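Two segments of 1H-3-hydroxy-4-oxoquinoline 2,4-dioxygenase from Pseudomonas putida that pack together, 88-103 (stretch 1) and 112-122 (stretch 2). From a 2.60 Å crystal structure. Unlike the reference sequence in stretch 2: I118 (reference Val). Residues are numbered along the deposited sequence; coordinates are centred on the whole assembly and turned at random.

Stretch 1 (88-103) DFQMVSTSHGCWVNID
Stretch 2 (112-122) RLPKTIIIDWL

Strand 89-94 and strand 115-119 of this dioxygenase run parallel, their axes 4.6 Å apart at closest approach and crossing at -15°, with V92 beside I117, S93 beside I118 and T94 beside I119 (CA-CA 4.6, 4.8 and 4.7 Å). The hydrogen-bond ladder runs I117 N to M91 O (3.2 Å), S93 N to I117 O (3.0 Å), I119 N to S93 O (2.8 Å, bent to 125° and weak) and S95 N to I119 O (2.8 Å, nearly straight). At S95 (phi/psi 53/-123) the chain enters a type II' turn, T94 to G97, closed by G97 N to T94 O (2.7 Å), and returns as helix 97-103, which runs at 169° to strand 115-119 with the axes 8.8 Å apart.

V92, T94, I117 and I119 share one sheet face. V92 is t, and I117 and I119 are both m,t; V92 CG2 meets I117 CB and V92 CG1 meets I119 CD1, each at 3.6 Å. S93 and I118, both chi1 p, lie on the other face, beneath the helix. There N101 (t, chi2 -20°) points toward the strand: its ND2 donates to S93 OG (2.8 Å), while its OD1 accepts from T116 OG1 (2.5 Å; T116 is t), so the amide ties the helix to both strands. C98 (m) brings SG to 3.4 Å from I118 CG2.

W121 (chi1 -161°, chi2 14°) swings its indole under the helix and has the largest area covered in the contact. C98 CB sits over the face of its six-membered ring, 3.4 Å from the centroid, and I102 (m,m) places CG1 3.9 Å from W121 CH2. The W121 edge meets the face of W99 (m, chi2 104°), planes at 89°; W99 NE1 and W121 NE1, 3.5 Å apart, are both donors and do not bond. W99 NE1 instead donates weakly to H96 ND1 (3.4 Å).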

# COMPACT_ATOMS: atom_id res chain seq x y z
N ASP A 88 -17.64 -10.99 0.64
CA ASP A 88 -17.13 -10.46 1.93
C ASP A 88 -15.59 -10.43 2.00
O ASP A 88 -14.94 -11.45 1.80
CB ASP A 88 -17.71 -11.23 3.13
CG ASP A 88 -18.98 -12.06 2.77
OD1 ASP A 88 -19.89 -11.49 2.10
OD2 ASP A 88 -19.08 -13.27 3.15
N PHE A 89 -15.03 -9.25 2.25
CA PHE A 89 -13.56 -9.10 2.29
C PHE A 89 -13.07 -7.75 2.81
O PHE A 89 -13.80 -6.76 2.83
CB PHE A 89 -12.93 -9.36 0.90
CG PHE A 89 -13.06 -8.21 -0.04
CD1 PHE A 89 -12.00 -7.31 -0.20
CD2 PHE A 89 -14.23 -7.99 -0.74
CE1 PHE A 89 -12.12 -6.23 -1.07
CE2 PHE A 89 -14.35 -6.93 -1.61
CZ PHE A 89 -13.29 -6.04 -1.77
N GLN A 90 -11.80 -7.72 3.20
CA GLN A 90 -11.16 -6.54 3.71
C GLN A 90 -9.89 -6.37 2.91
O GLN A 90 -9.53 -7.28 2.14
CB GLN A 90 -10.86 -6.75 5.16
CG GLN A 90 -12.07 -6.50 5.97
CD GLN A 90 -12.34 -7.59 6.95
OE1 GLN A 90 -12.25 -8.79 6.62
NE2 GLN A 90 -12.68 -7.21 8.18
N MSE A 91 -9.24 -5.20 3.05
CA MSE A 91 -7.95 -4.99 2.41
C MSE A 91 -6.98 -4.22 3.28
O MSE A 91 -7.38 -3.42 4.10
CB MSE A 91 -8.12 -4.32 1.07
CG MSE A 91 -9.35 -3.45 0.99
SE MSE A 91 -9.52 -2.75 -0.85
CE MSE A 91 -9.84 -4.46 -1.79
N VAL A 92 -5.71 -4.48 3.09
CA VAL A 92 -4.68 -3.81 3.83
C VAL A 92 -3.70 -3.38 2.80
O VAL A 92 -3.19 -4.20 2.05
CB VAL A 92 -3.98 -4.77 4.81
CG1 VAL A 92 -2.56 -4.31 5.16
CG2 VAL A 92 -4.82 -5.01 6.08
N SER A 93 -3.44 -2.08 2.74
CA SER A 93 -2.56 -1.56 1.69
C SER A 93 -1.34 -0.83 2.23
O SER A 93 -1.32 -0.35 3.37
CB SER A 93 -3.34 -0.68 0.69
OG SER A 93 -3.96 0.42 1.33
N THR A 94 -0.32 -0.78 1.40
CA THR A 94 0.93 -0.14 1.76
C THR A 94 1.15 1.17 1.00
O THR A 94 0.88 1.26 -0.21
CB THR A 94 2.09 -1.09 1.48
OG1 THR A 94 2.42 -1.74 2.71
CG2 THR A 94 3.37 -0.36 0.90
N SER A 95 1.63 2.18 1.73
CA SER A 95 2.17 3.35 1.06
C SER A 95 1.16 3.91 0.04
O SER A 95 0.03 4.22 0.42
CB SER A 95 3.50 2.96 0.39
OG SER A 95 4.13 4.10 -0.14
N HIS A 96 1.55 4.02 -1.23
CA HIS A 96 0.67 4.66 -2.22
C HIS A 96 -0.33 3.69 -2.83
O HIS A 96 -1.19 4.09 -3.63
CB HIS A 96 1.44 5.53 -3.20
CG HIS A 96 2.34 6.50 -2.50
ND1 HIS A 96 1.86 7.61 -1.84
CD2 HIS A 96 3.68 6.48 -2.28
CE1 HIS A 96 2.86 8.26 -1.27
NE2 HIS A 96 3.98 7.60 -1.53
N GLY A 97 -0.23 2.43 -2.40
CA GLY A 97 -1.29 1.44 -2.64
C GLY A 97 -2.58 1.90 -1.98
O GLY A 97 -3.66 1.52 -2.40
N CYS A 98 -2.48 2.73 -0.95
CA CYS A 98 -3.64 3.20 -0.25
C CYS A 98 -4.63 4.03 -1.07
O CYS A 98 -5.86 3.82 -0.95
CB CYS A 98 -3.18 3.99 0.95
SG CYS A 98 -2.00 2.99 1.96
N TRP A 99 -4.12 4.96 -1.88
CA TRP A 99 -4.93 5.62 -2.89
C TRP A 99 -5.86 4.60 -3.59
O TRP A 99 -7.05 4.87 -3.76
CB TRP A 99 -4.07 6.31 -3.98
CG TRP A 99 -3.16 7.34 -3.50
CD1 TRP A 99 -1.80 7.22 -3.34
CD2 TRP A 99 -3.51 8.67 -3.11
NE1 TRP A 99 -1.29 8.40 -2.84
CE2 TRP A 99 -2.32 9.30 -2.68
CE3 TRP A 99 -4.73 9.38 -3.03
CZ2 TRP A 99 -2.30 10.62 -2.20
CZ3 TRP A 99 -4.70 10.70 -2.54
CH2 TRP A 99 -3.50 11.30 -2.14
N VAL A 100 -5.33 3.44 -4.00
CA VAL A 100 -6.17 2.35 -4.58
C VAL A 100 -7.21 1.79 -3.57
O VAL A 100 -8.40 1.69 -3.85
CB VAL A 100 -5.28 1.19 -5.15
CG1 VAL A 100 -6.11 0.07 -5.74
CG2 VAL A 100 -4.24 1.73 -6.15
N ASN A 101 -6.73 1.43 -2.39
CA ASN A 101 -7.57 1.01 -1.27
C ASN A 101 -8.80 1.92 -1.06
O ASN A 101 -9.95 1.46 -1.11
CB ASN A 101 -6.70 0.96 -0.02
CG ASN A 101 -7.39 0.31 1.16
OD1 ASN A 101 -8.62 0.19 1.20
ND2 ASN A 101 -6.59 -0.12 2.14
N ILE A 102 -8.55 3.22 -0.85
CA ILE A 102 -9.63 4.14 -0.60
C ILE A 102 -10.56 4.30 -1.79
O ILE A 102 -11.77 4.50 -1.64
CB ILE A 102 -9.10 5.49 -0.10
CG1 ILE A 102 -8.38 5.24 1.20
CG2 ILE A 102 -10.23 6.46 0.20
CD1 ILE A 102 -9.23 4.58 2.24
N ASP A 103 -10.01 4.17 -2.99
CA ASP A 103 -10.85 4.24 -4.19
C ASP A 103 -11.90 3.13 -4.15
O ASP A 103 -13.07 3.32 -4.52
CB ASP A 103 -10.01 4.11 -5.47
CG ASP A 103 -10.68 4.78 -6.68
OD1 ASP A 103 -11.19 5.92 -6.52
OD2 ASP A 103 -10.71 4.20 -7.79
N ARG A 112 -20.83 -2.05 2.34
CA ARG A 112 -20.14 -3.25 1.85
C ARG A 112 -18.84 -3.57 2.61
O ARG A 112 -18.71 -4.58 3.30
CB ARG A 112 -19.83 -3.06 0.37
CG ARG A 112 -19.47 -4.31 -0.39
CD ARG A 112 -20.68 -4.87 -1.12
NE ARG A 112 -20.31 -5.58 -2.35
CZ ARG A 112 -19.47 -6.62 -2.41
NH1 ARG A 112 -18.87 -7.08 -1.32
NH2 ARG A 112 -19.23 -7.21 -3.57
N LEU A 113 -17.83 -2.72 2.48
CA LEU A 113 -16.68 -2.91 3.33
C LEU A 113 -16.51 -1.76 4.32
O LEU A 113 -16.01 -0.68 3.97
CB LEU A 113 -15.43 -3.23 2.53
CG LEU A 113 -15.19 -2.52 1.22
CD1 LEU A 113 -14.83 -1.15 1.56
CD2 LEU A 113 -14.03 -3.22 0.58
N PRO A 114 -16.94 -2.00 5.58
CA PRO A 114 -17.01 -0.98 6.64
C PRO A 114 -15.69 -0.62 7.32
O PRO A 114 -15.69 0.20 8.23
CB PRO A 114 -17.99 -1.61 7.65
CG PRO A 114 -17.90 -3.10 7.43
CD PRO A 114 -17.38 -3.34 6.04
N LYS A 115 -14.59 -1.27 6.91
CA LYS A 115 -13.26 -1.13 7.52
C LYS A 115 -12.14 -1.40 6.55
O LYS A 115 -12.24 -2.25 5.66
CB LYS A 115 -13.07 -2.13 8.62
CG LYS A 115 -13.86 -1.85 9.83
CD LYS A 115 -13.25 -2.58 11.02
CE LYS A 115 -14.31 -3.07 11.98
NZ LYS A 115 -13.65 -3.50 13.27
N THR A 116 -11.03 -0.70 6.76
CA THR A 116 -9.89 -0.87 5.86
C THR A 116 -8.60 -0.48 6.59
O THR A 116 -8.64 0.23 7.60
CB THR A 116 -10.15 -0.05 4.59
OG1 THR A 116 -9.19 -0.38 3.58
CG2 THR A 116 -10.12 1.44 4.89
N ILE A 117 -7.44 -0.95 6.13
CA ILE A 117 -6.21 -0.59 6.80
C ILE A 117 -5.25 -0.12 5.78
O ILE A 117 -5.16 -0.62 4.68
CB ILE A 117 -5.57 -1.79 7.46
CG1 ILE A 117 -6.49 -2.34 8.56
CG2 ILE A 117 -4.14 -1.44 7.97
CD1 ILE A 117 -5.96 -3.43 9.29
N ILE A 118 -4.48 0.85 6.18
CA ILE A 118 -3.44 1.43 5.36
C ILE A 118 -2.16 1.46 6.19
O ILE A 118 -2.22 1.58 7.41
CB ILE A 118 -3.83 2.82 4.95
CG1 ILE A 118 -4.40 3.58 6.17
CG2 ILE A 118 -4.86 2.76 3.83
CD1 ILE A 118 -5.00 4.88 5.82
N ILE A 119 -1.03 1.33 5.54
CA ILE A 119 0.22 1.20 6.25
C ILE A 119 1.21 2.21 5.68
O ILE A 119 1.49 2.20 4.48
CB ILE A 119 0.78 -0.22 6.14
CG1 ILE A 119 -0.21 -1.21 6.75
CG2 ILE A 119 2.12 -0.33 6.81
CD1 ILE A 119 0.22 -2.63 6.67
N ASP A 120 1.72 3.10 6.51
CA ASP A 120 2.81 3.94 6.10
C ASP A 120 2.54 4.70 4.84
O ASP A 120 3.36 4.71 3.92
CB ASP A 120 4.14 3.19 6.01
CG ASP A 120 5.24 3.95 6.74
OD1 ASP A 120 5.68 3.47 7.80
OD2 ASP A 120 5.62 5.09 6.30
N TRP A 121 1.38 5.35 4.84
CA TRP A 121 0.93 6.30 3.84
C TRP A 121 1.19 7.69 4.40
O TRP A 121 0.67 8.03 5.49
CB TRP A 121 -0.56 6.17 3.78
CG TRP A 121 -1.18 6.69 2.57
CD1 TRP A 121 -0.56 7.03 1.42
CD2 TRP A 121 -2.57 6.88 2.36
NE1 TRP A 121 -1.48 7.44 0.51
CE2 TRP A 121 -2.72 7.33 1.05
CE3 TRP A 121 -3.71 6.70 3.16
CZ2 TRP A 121 -3.98 7.62 0.49
CZ3 TRP A 121 -4.97 6.97 2.61
CH2 TRP A 121 -5.09 7.42 1.28
N LEU A 122 1.95 8.50 3.65
CA LEU A 122 2.33 9.84 4.09
C LEU A 122 1.13 10.78 4.03
O LEU A 122 0.71 11.23 2.96
CB LEU A 122 3.51 10.34 3.26
CG LEU A 122 4.07 11.74 3.49
CD1 LEU A 122 4.83 11.88 4.81
CD2 LEU A 122 4.95 12.10 2.31
O HOH W 1 3.57 6.64 1.98